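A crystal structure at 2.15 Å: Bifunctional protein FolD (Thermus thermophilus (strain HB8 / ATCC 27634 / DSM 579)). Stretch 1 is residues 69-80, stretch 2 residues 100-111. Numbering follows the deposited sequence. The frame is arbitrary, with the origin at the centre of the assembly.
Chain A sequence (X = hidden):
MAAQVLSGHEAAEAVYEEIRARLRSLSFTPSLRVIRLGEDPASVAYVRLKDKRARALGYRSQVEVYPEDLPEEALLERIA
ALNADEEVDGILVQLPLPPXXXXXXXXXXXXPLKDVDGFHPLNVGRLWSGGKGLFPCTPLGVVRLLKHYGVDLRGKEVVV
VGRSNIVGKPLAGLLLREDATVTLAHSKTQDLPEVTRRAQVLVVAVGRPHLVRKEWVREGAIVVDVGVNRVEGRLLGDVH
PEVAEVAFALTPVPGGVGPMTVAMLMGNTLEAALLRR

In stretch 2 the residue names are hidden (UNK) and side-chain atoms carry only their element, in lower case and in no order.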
# COMPACT_ATOMS: atom_id res chain seq x y z
N ASP A 69 22.28 5.36 -24.18
CA ASP A 69 22.32 6.81 -23.98
C ASP A 69 21.11 7.53 -24.55
O ASP A 69 21.18 8.74 -24.80
CB ASP A 69 23.62 7.39 -24.56
CG ASP A 69 23.67 7.35 -26.09
OD1 ASP A 69 22.73 6.83 -26.74
OD2 ASP A 69 24.67 7.85 -26.66
N LEU A 70 20.01 6.82 -24.76
CA LEU A 70 18.79 7.50 -25.18
C LEU A 70 18.42 8.56 -24.13
O LEU A 70 18.44 8.26 -22.93
CB LEU A 70 17.65 6.50 -25.36
CG LEU A 70 16.35 7.11 -25.90
CD1 LEU A 70 16.42 7.28 -27.41
CD2 LEU A 70 15.16 6.25 -25.52
N PRO A 71 18.13 9.79 -24.53
CA PRO A 71 17.69 10.80 -23.55
C PRO A 71 16.31 10.48 -23.00
O PRO A 71 15.45 9.92 -23.69
CB PRO A 71 17.65 12.10 -24.37
CG PRO A 71 17.48 11.64 -25.79
CD PRO A 71 18.20 10.33 -25.90
N GLU A 72 16.09 10.86 -21.73
CA GLU A 72 14.82 10.52 -21.11
C GLU A 72 13.66 11.24 -21.80
O GLU A 72 12.53 10.74 -21.78
CB GLU A 72 14.86 10.83 -19.60
CG GLU A 72 14.26 12.15 -19.19
CD GLU A 72 14.10 12.29 -17.68
OE1 GLU A 72 14.60 11.42 -16.92
OE2 GLU A 72 13.47 13.26 -17.24
N GLU A 73 13.94 12.36 -22.45
CA GLU A 73 12.92 13.08 -23.20
C GLU A 73 12.45 12.27 -24.40
O GLU A 73 11.26 12.30 -24.75
CB GLU A 73 13.46 14.45 -23.66
CG GLU A 73 14.11 15.33 -22.56
CD GLU A 73 15.36 14.72 -21.85
OE1 GLU A 73 15.93 13.71 -22.34
OE2 GLU A 73 15.77 15.26 -20.79
N ALA A 74 13.37 11.55 -25.06
CA ALA A 74 12.97 10.67 -26.16
C ALA A 74 12.16 9.48 -25.65
O ALA A 74 11.15 9.11 -26.26
CB ALA A 74 14.20 10.21 -26.93
N LEU A 75 12.57 8.86 -24.53
CA LEU A 75 11.79 7.78 -23.93
C LEU A 75 10.36 8.22 -23.64
O LEU A 75 9.40 7.52 -23.97
CB LEU A 75 12.44 7.29 -22.65
CG LEU A 75 12.93 5.85 -22.53
CD1 LEU A 75 13.25 5.54 -21.08
CD2 LEU A 75 11.93 4.83 -23.09
N LEU A 76 10.21 9.39 -23.01
CA LEU A 76 8.87 9.88 -22.67
C LEU A 76 8.06 10.17 -23.92
O LEU A 76 6.84 9.93 -23.95
CB LEU A 76 8.97 11.13 -21.79
CG LEU A 76 9.55 10.94 -20.40
CD1 LEU A 76 9.84 12.28 -19.73
CD2 LEU A 76 8.60 10.10 -19.56
N GLU A 77 8.69 10.71 -24.96
CA GLU A 77 8.00 10.90 -26.23
C GLU A 77 7.51 9.57 -26.80
O GLU A 77 6.35 9.44 -27.22
CB GLU A 77 8.92 11.62 -27.23
CG GLU A 77 8.20 12.34 -28.36
CD GLU A 77 9.17 12.87 -29.41
OE1 GLU A 77 8.86 12.73 -30.62
OE2 GLU A 77 10.23 13.43 -29.03
N ARG A 78 8.39 8.56 -26.80
CA ARG A 78 7.99 7.26 -27.34
C ARG A 78 6.81 6.69 -26.58
O ARG A 78 5.83 6.22 -27.19
CB ARG A 78 9.15 6.28 -27.32
CG ARG A 78 8.80 4.94 -27.94
CD ARG A 78 8.11 5.12 -29.31
NE ARG A 78 7.86 3.85 -30.00
CZ ARG A 78 7.11 3.74 -31.10
NH1 ARG A 78 6.54 4.83 -31.61
NH2 ARG A 78 6.92 2.56 -31.68
N ILE A 79 6.87 6.72 -25.24
CA ILE A 79 5.77 6.23 -24.42
C ILE A 79 4.48 6.98 -24.73
O ILE A 79 3.40 6.38 -24.83
CB ILE A 79 6.13 6.32 -22.92
CG1 ILE A 79 7.24 5.33 -22.60
CG2 ILE A 79 4.90 6.08 -22.05
CD1 ILE A 79 8.00 5.66 -21.35
N ALA A 80 4.55 8.31 -24.87
CA ALA A 80 3.35 9.07 -25.22
C ALA A 80 2.80 8.63 -26.57
O ALA A 80 1.58 8.47 -26.73
CB ALA A 80 3.65 10.57 -25.23
N UNK A 100 20.92 8.13 -16.09
CA UNK A 100 20.55 9.47 -16.51
C UNK A 100 19.04 9.64 -16.66
O UNK A 100 18.58 10.74 -17.00
c UNK A 100 21.27 9.84 -17.82
n UNK A 100 21.15 7.92 -19.46
n UNK A 100 19.67 8.56 -20.87
c UNK A 100 20.72 9.16 -19.04
c UNK A 100 20.51 7.58 -20.56
c UNK A 100 19.79 9.56 -19.94
N UNK A 101 18.27 8.59 -16.37
CA UNK A 101 16.83 8.56 -16.60
C UNK A 101 16.12 8.39 -15.26
O UNK A 101 16.50 7.53 -14.45
c UNK A 101 16.90 7.80 -18.99
c UNK A 101 14.95 7.12 -17.51
c UNK A 101 16.17 7.11 -20.10
c UNK A 101 16.45 7.42 -17.57
N UNK A 102 15.10 9.22 -15.02
CA UNK A 102 14.32 9.18 -13.79
C UNK A 102 13.24 8.11 -13.92
O UNK A 102 12.22 8.31 -14.58
c UNK A 102 13.71 10.55 -13.51
c UNK A 102 14.63 12.88 -14.00
n UNK A 102 13.88 15.34 -15.19
c UNK A 102 14.72 11.63 -13.10
n UNK A 102 13.28 13.45 -14.01
c UNK A 102 12.95 14.61 -14.57
n UNK A 102 11.69 15.04 -14.52
N UNK A 103 13.46 6.97 -13.24
CA UNK A 103 12.59 5.81 -13.40
C UNK A 103 11.14 6.12 -13.04
O UNK A 103 10.23 5.85 -13.83
o UNK A 103 14.44 4.31 -13.08
c UNK A 103 13.14 4.65 -12.57
c UNK A 103 12.25 3.44 -12.63
N UNK A 104 10.90 6.70 -11.86
CA UNK A 104 9.55 7.08 -11.47
C UNK A 104 8.88 7.92 -12.55
O UNK A 104 7.72 7.69 -12.91
c UNK A 104 8.42 9.51 -8.47
o UNK A 104 9.44 9.55 -7.76
c UNK A 104 9.57 7.82 -10.11
n UNK A 104 7.25 10.01 -8.06
c UNK A 104 8.44 8.87 -9.89
N UNK A 105 9.62 8.86 -13.13
CA UNK A 105 9.06 9.72 -14.16
C UNK A 105 8.64 8.91 -15.39
O UNK A 105 7.59 9.18 -15.99
c UNK A 105 10.07 10.80 -14.53
c UNK A 105 9.55 11.80 -15.55
n UNK A 105 6.88 13.37 -16.64
c UNK A 105 7.86 14.27 -16.70
c UNK A 105 9.13 13.11 -14.91
n UNK A 105 7.78 15.28 -17.57
n UNK A 105 8.93 14.17 -15.90
N UNK A 106 9.43 7.90 -15.76
CA UNK A 106 9.09 7.08 -16.93
C UNK A 106 7.87 6.22 -16.64
O UNK A 106 6.92 6.17 -17.43
c UNK A 106 11.36 7.08 -18.00
c UNK A 106 9.86 5.06 -18.25
c UNK A 106 10.30 6.21 -17.33
N UNK A 107 7.87 5.52 -15.50
CA UNK A 107 6.76 4.65 -15.13
C UNK A 107 5.45 5.42 -15.02
O UNK A 107 4.40 4.94 -15.46
c UNK A 107 8.59 2.26 -12.55
c UNK A 107 8.29 2.99 -13.89
c UNK A 107 8.07 1.98 -15.01
c UNK A 107 7.08 3.92 -13.81
N UNK A 108 5.49 6.62 -14.44
CA UNK A 108 4.28 7.44 -14.33
C UNK A 108 3.81 7.97 -15.68
O UNK A 108 2.65 8.39 -15.79
o UNK A 108 4.75 9.04 -9.69
c UNK A 108 4.51 8.61 -13.36
c UNK A 108 4.58 9.29 -10.90
o UNK A 108 4.29 10.44 -11.32
c UNK A 108 4.74 8.16 -11.91
N UNK A 109 4.67 7.95 -16.70
CA UNK A 109 4.25 8.37 -18.04
C UNK A 109 3.41 7.32 -18.75
O UNK A 109 2.63 7.67 -19.64
c UNK A 109 5.47 8.69 -18.91
N UNK A 110 3.53 6.04 -18.38
CA UNK A 110 2.76 5.00 -19.04
C UNK A 110 1.30 5.16 -18.67
O UNK A 110 0.97 5.38 -17.50
c UNK A 110 4.77 3.48 -18.89
c UNK A 110 3.26 3.61 -18.65
c UNK A 110 2.46 2.54 -19.37
c UNK A 110 5.39 2.29 -18.18
N UNK A 111 0.41 5.05 -19.65
CA UNK A 111 -1.01 5.17 -19.34
C UNK A 111 -1.44 4.02 -18.43
O UNK A 111 -1.14 2.85 -18.72
c UNK A 111 -5.39 5.32 -19.69
c UNK A 111 -1.88 5.19 -20.58
c UNK A 111 -3.29 5.59 -20.28
c UNK A 111 -3.87 6.82 -20.18
n UNK A 111 -5.18 6.61 -19.82
n UNK A 111 -4.26 4.68 -19.94

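Position 100 carries one carbon and then a five-membered ring of three carbons and two nitrogens. One ring nitrogen lies 2.4 Å from Leu70 O, near the ring plane. This is His100; its NE2 donates a very short hydrogen bond to that carbonyl, with the ring edge also turned to Pro71 CA.

Position 101 has four carbons, forked at the first, with one arm two carbons long. The long arm reaches into stretch 1, where its end carbon is 3.5 Å from Leu75 CD1. This is Ile101; the carbon in the packing is CD1, while CG1 lies 3.7 Å from Glu72 CB.

At position 102 three carbons lead to a nitrogen and then a carbon bearing two more nitrogens, a guanidinium; one terminal nitrogen is 2.9 Å from Glu72 OE2. This is Arg102. Its backbone N donates a nearly straight hydrogen bond of 2.9 Å to Glu72 OE1. The close terminal nitrogen is NH1, and it forms a salt bridge in which Glu72 OE2 sits over one face of the guanidinium, so charge alone holds the pair. Arg102 is also the N-cap residue of the second helix.

Position 103 shows one carbon carrying an oxygen and a carbon; it points away from stretch 1 and is Thr103. Position 104 has three carbons, the last bearing one oxygen and one nitrogen, and lies out of reach: Gln104.

The side chain at 105 repeats the three carbons, nitrogen and guanidinium, and the carbon bearing the nitrogens is 4.1 Å from Leu76 CD1. This is Arg105. Here the group meets no acid on stretch 1; Leu76 CD1 lies over one face, so the flat cation lies against a leucine methyl.

Position 106 has three carbons, one carrying the other two; the two end carbons are 3.9 Å from Leu75 CD1 and 3.7 Å from Ile79 CD1. This is Val106, buried between Leu75 and Ile79, with CG2 toward the first and CG1 toward the second.

Four carbons forked at the second make position 107 Leu107, pointing away. Position 108 has three carbons, the third with two oxygens; this is Glu108, whose OE2 accepts a 3.1 Å hydrogen bond from Gln104 NE2 along its own stretch.

Position 109 has a single carbon; it points toward stretch 1 and lies 3.5 Å from Leu76 CD2. This is Ala109.

At 110 the four carbons fork at the first, with one two-carbon arm; a carbon of the longer arm is 4.1 Å from Ile79 CG2. This is Ile110, and that carbon is CG1. Position 111 has one carbon and a five-membered ring of three carbons and two nitrogens, His111; it makes no contact across.

The contact pairs two nearly parallel helices, 14° apart in direction and 9.8 Å at closest approach. Polar bonds gather at the N-terminal end, where Glu72 has two roles: OE1 accepts the backbone hydrogen bond from Arg102 N, and OE2 pairs with the guanidinium by charge only. Beyond it the bonding gives way to apolar packing: Leu75, Leu76 and Ile79 meet Val106 and Ala109, and Ile110 extends the packing past the helix. The rule to read here is polar anchoring at the start and hydrocarbon packing along the run.

Stretch 2 100-111: HIRTQRVLEAIH
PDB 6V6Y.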